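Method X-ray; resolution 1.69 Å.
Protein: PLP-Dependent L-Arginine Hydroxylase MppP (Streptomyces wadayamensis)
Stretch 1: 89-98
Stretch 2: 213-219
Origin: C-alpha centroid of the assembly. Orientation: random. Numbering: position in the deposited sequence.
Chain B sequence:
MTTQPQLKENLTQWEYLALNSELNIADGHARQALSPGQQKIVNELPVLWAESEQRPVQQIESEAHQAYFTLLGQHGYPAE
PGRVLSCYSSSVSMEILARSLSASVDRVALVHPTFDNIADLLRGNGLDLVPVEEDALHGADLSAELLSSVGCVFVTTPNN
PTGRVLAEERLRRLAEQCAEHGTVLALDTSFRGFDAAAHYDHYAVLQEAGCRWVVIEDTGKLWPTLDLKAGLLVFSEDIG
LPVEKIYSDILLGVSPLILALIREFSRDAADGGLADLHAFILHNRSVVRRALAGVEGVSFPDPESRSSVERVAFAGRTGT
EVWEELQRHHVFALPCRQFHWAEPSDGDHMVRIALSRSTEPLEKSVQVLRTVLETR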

# COMPACT_ATOMS: atom_id res chain seq x y z
N SER B 89 4.52 -2.05 0.74
CA SER B 89 5.71 -1.37 0.26
C SER B 89 6.45 -0.84 1.46
O SER B 89 5.90 -0.74 2.56
CB SER B 89 5.37 -0.20 -0.65
OG SER B 89 4.75 0.82 0.13
N SER B 90 7.69 -0.44 1.21
CA SER B 90 8.46 0.20 2.28
C SER B 90 7.84 1.51 2.70
O SER B 90 7.90 1.87 3.88
CB SER B 90 9.90 0.39 1.80
OG SER B 90 10.64 1.27 2.63
N SER B 91 7.25 2.26 1.77
CA SER B 91 6.58 3.50 2.19
C SER B 91 5.36 3.23 3.06
O SER B 91 5.06 4.03 3.95
CB SER B 91 6.16 4.33 0.99
OG SER B 91 7.30 4.76 0.27
N VAL B 92 4.61 2.15 2.81
CA VAL B 92 3.53 1.78 3.73
C VAL B 92 4.11 1.41 5.10
O VAL B 92 3.58 1.83 6.14
CB VAL B 92 2.68 0.64 3.13
CG1 VAL B 92 1.74 0.03 4.17
CG2 VAL B 92 1.87 1.14 1.95
N SER B 93 5.22 0.68 5.13
CA SER B 93 5.91 0.44 6.40
C SER B 93 6.26 1.76 7.07
O SER B 93 6.11 1.92 8.30
CB SER B 93 7.20 -0.36 6.18
OG SER B 93 6.97 -1.59 5.51
N MET B 94 6.77 2.70 6.28
CA MET B 94 7.19 3.99 6.83
C MET B 94 6.00 4.79 7.36
O MET B 94 6.11 5.48 8.37
CB MET B 94 7.96 4.77 5.75
CG MET B 94 8.48 6.11 6.20
SD MET B 94 9.87 5.82 7.32
CE MET B 94 9.52 7.12 8.51
N GLU B 95 4.85 4.73 6.68
CA GLU B 95 3.65 5.38 7.20
C GLU B 95 3.26 4.79 8.54
O GLU B 95 2.91 5.51 9.48
CB GLU B 95 2.50 5.26 6.20
CG GLU B 95 1.16 5.76 6.70
CD GLU B 95 1.02 7.27 6.82
OE1 GLU B 95 1.98 8.02 6.57
OE2 GLU B 95 -0.09 7.73 7.19
N ILE B 96 3.32 3.47 8.64
CA ILE B 96 3.00 2.80 9.90
C ILE B 96 3.97 3.25 10.99
O ILE B 96 3.55 3.58 12.11
CB ILE B 96 3.04 1.27 9.70
CG1 ILE B 96 1.88 0.83 8.81
CG2 ILE B 96 2.98 0.54 11.03
CD1 ILE B 96 2.05 -0.57 8.24
N LEU B 97 5.27 3.27 10.67
CA LEU B 97 6.26 3.66 11.66
C LEU B 97 6.06 5.11 12.07
O LEU B 97 6.20 5.47 13.25
CB LEU B 97 7.67 3.44 11.09
CG LEU B 97 8.85 3.92 11.95
CD1 LEU B 97 8.85 3.20 13.30
CD2 LEU B 97 10.18 3.71 11.23
N ALA B 98 5.81 5.97 11.11
CA ALA B 98 5.69 7.39 11.42
C ALA B 98 4.48 7.64 12.32
O ALA B 98 4.56 8.39 13.30
CB ALA B 98 5.58 8.19 10.13
N TRP B 213 14.74 -0.73 18.38
CA TRP B 213 15.08 -0.57 16.97
C TRP B 213 13.95 -1.02 16.06
O TRP B 213 13.10 -1.84 16.40
CB TRP B 213 16.37 -1.33 16.59
CG TRP B 213 16.38 -2.80 16.90
CD1 TRP B 213 16.95 -3.40 18.00
CD2 TRP B 213 15.83 -3.88 16.11
NE1 TRP B 213 16.76 -4.75 17.96
CE2 TRP B 213 16.08 -5.08 16.82
CE3 TRP B 213 15.12 -3.94 14.90
CZ2 TRP B 213 15.66 -6.33 16.36
CZ3 TRP B 213 14.70 -5.20 14.44
CH2 TRP B 213 14.98 -6.37 15.17
N VAL B 214 13.99 -0.46 14.85
CA VAL B 214 13.10 -0.84 13.76
C VAL B 214 13.94 -0.84 12.51
O VAL B 214 14.75 0.07 12.32
CB VAL B 214 11.92 0.14 13.61
CG1 VAL B 214 11.12 -0.17 12.33
CG2 VAL B 214 11.02 0.06 14.79
N VAL B 215 13.75 -1.83 11.64
CA VAL B 215 14.39 -1.85 10.34
C VAL B 215 13.30 -2.05 9.31
O VAL B 215 12.44 -2.92 9.48
CB VAL B 215 15.44 -2.97 10.20
CG1 VAL B 215 16.09 -2.90 8.80
CG2 VAL B 215 16.49 -2.86 11.29
N ILE B 216 13.32 -1.25 8.26
CA ILE B 216 12.41 -1.44 7.14
C ILE B 216 13.23 -1.95 5.98
O ILE B 216 13.96 -1.19 5.34
CB ILE B 216 11.66 -0.16 6.76
CG1 ILE B 216 10.83 0.33 7.95
CG2 ILE B 216 10.72 -0.46 5.60
CD1 ILE B 216 10.13 1.69 7.72
N GLU B 217 13.09 -3.23 5.70
CA GLU B 217 13.68 -3.79 4.50
C GLU B 217 12.72 -3.56 3.34
O GLU B 217 11.52 -3.31 3.52
CB GLU B 217 13.95 -5.28 4.67
CG GLU B 217 14.74 -5.69 5.90
CD GLU B 217 16.25 -5.62 5.75
OE1 GLU B 217 16.94 -5.86 6.77
OE2 GLU B 217 16.76 -5.33 4.65
N ASP B 218 13.24 -3.66 2.13
CA ASP B 218 12.41 -3.45 0.94
C ASP B 218 12.93 -4.40 -0.12
O ASP B 218 14.14 -4.42 -0.37
CB ASP B 218 12.51 -1.99 0.46
CG ASP B 218 11.80 -1.72 -0.87
OD1 ASP B 218 10.85 -2.44 -1.21
OD2 ASP B 218 12.17 -0.74 -1.58
N THR B 219 12.04 -5.16 -0.75
CA THR B 219 12.48 -6.00 -1.85
C THR B 219 12.37 -5.30 -3.19
O THR B 219 12.88 -5.82 -4.20
CB THR B 219 11.67 -7.30 -1.93
OG1 THR B 219 10.34 -7.00 -2.38
CG2 THR B 219 11.61 -8.00 -0.62
O HOH W 1 8.57 -1.08 -1.32
O HOH W 2 13.09 0.28 2.95

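No direct hydrogen bond joins the helix to the strand; two ordered waters lie between them, both at the Ser-90 end of the contact. Water 2 donates to Ile-216 O (2.9 Å from the water oxygen) and accepts from Ser-90 OG (2.7 Å), so the serine hydroxyl reaches a strand carbonyl through one intermediary. Water 1 accepts from Ser-90 N (2.8 Å), an amide in the first turn of the helix with no carbonyl one turn earlier within the helix to bind, and lies 2.7 Å from Asp-218 OD1, to which it can donate. The backbone and side chain of Ser-90 each bind a different water, and each water lies within hydrogen-bonding distance of the strand.

The two elements run nearly antiparallel, with 162° between their N-to-C directions and a closest axial approach of 8.5 Å. They spread apart along their length: Ser-90 CA and Asp-218 CA are 5.5 Å apart, whereas Leu-97 CA and Val-214 CA are separated by 8.5 Å. The small serine side chain accompanies the close end, where Ser-90 CB packs 3.8 Å from Asp-218 CB; the longer Leu-97 spans the wider end.

Ile-216 is the centre of the packing and has the largest area covered by the opposing stretch, 99 Å². Its CG2 methyl lies 3.4 Å from Ser-90 OG and 3.6 Å from Ser-93 CB; its CD1 methyl lies 3.8 Å from Met-94 N, 3.9 Å from Ser-93 CB, 4.2 Å from Met-94 SD and 4.1 Å from Leu-97 CD2. One isoleucine therefore meets four helix residues. Leu-97 also packs on Val-214, with CD1 4.1 Å from Val-214 CG2 and CD2 4.1 Å from Val-214 CG1, and so touches two strand residues. The alternation of the strand explains this pairing: Val-214 and Ile-216 direct their CA-to-CB bonds toward the helix, whereas Val-215 and Glu-217 direct theirs away. On the helix, Ser-90, Ser-93 and Leu-97 point toward the strand, a spacing of three and then four residues that keeps them on one face.

The start of the helix is secured internally. Ser-89, in the p rotamer, caps it: its OG accepts from Val-92 N at 3.0 Å with an N-H...acceptor angle of 164°. Ser-89 O receives both Ser-93 N (3.0 Å) and Ser-93 OG (3.3 Å). The Ser-93 hydroxyl is thereby engaged by the carbonyl of the N-cap residue, while its CB packs against Ile-216. The whole contact is compact, burying 307 Å² summed over both sides.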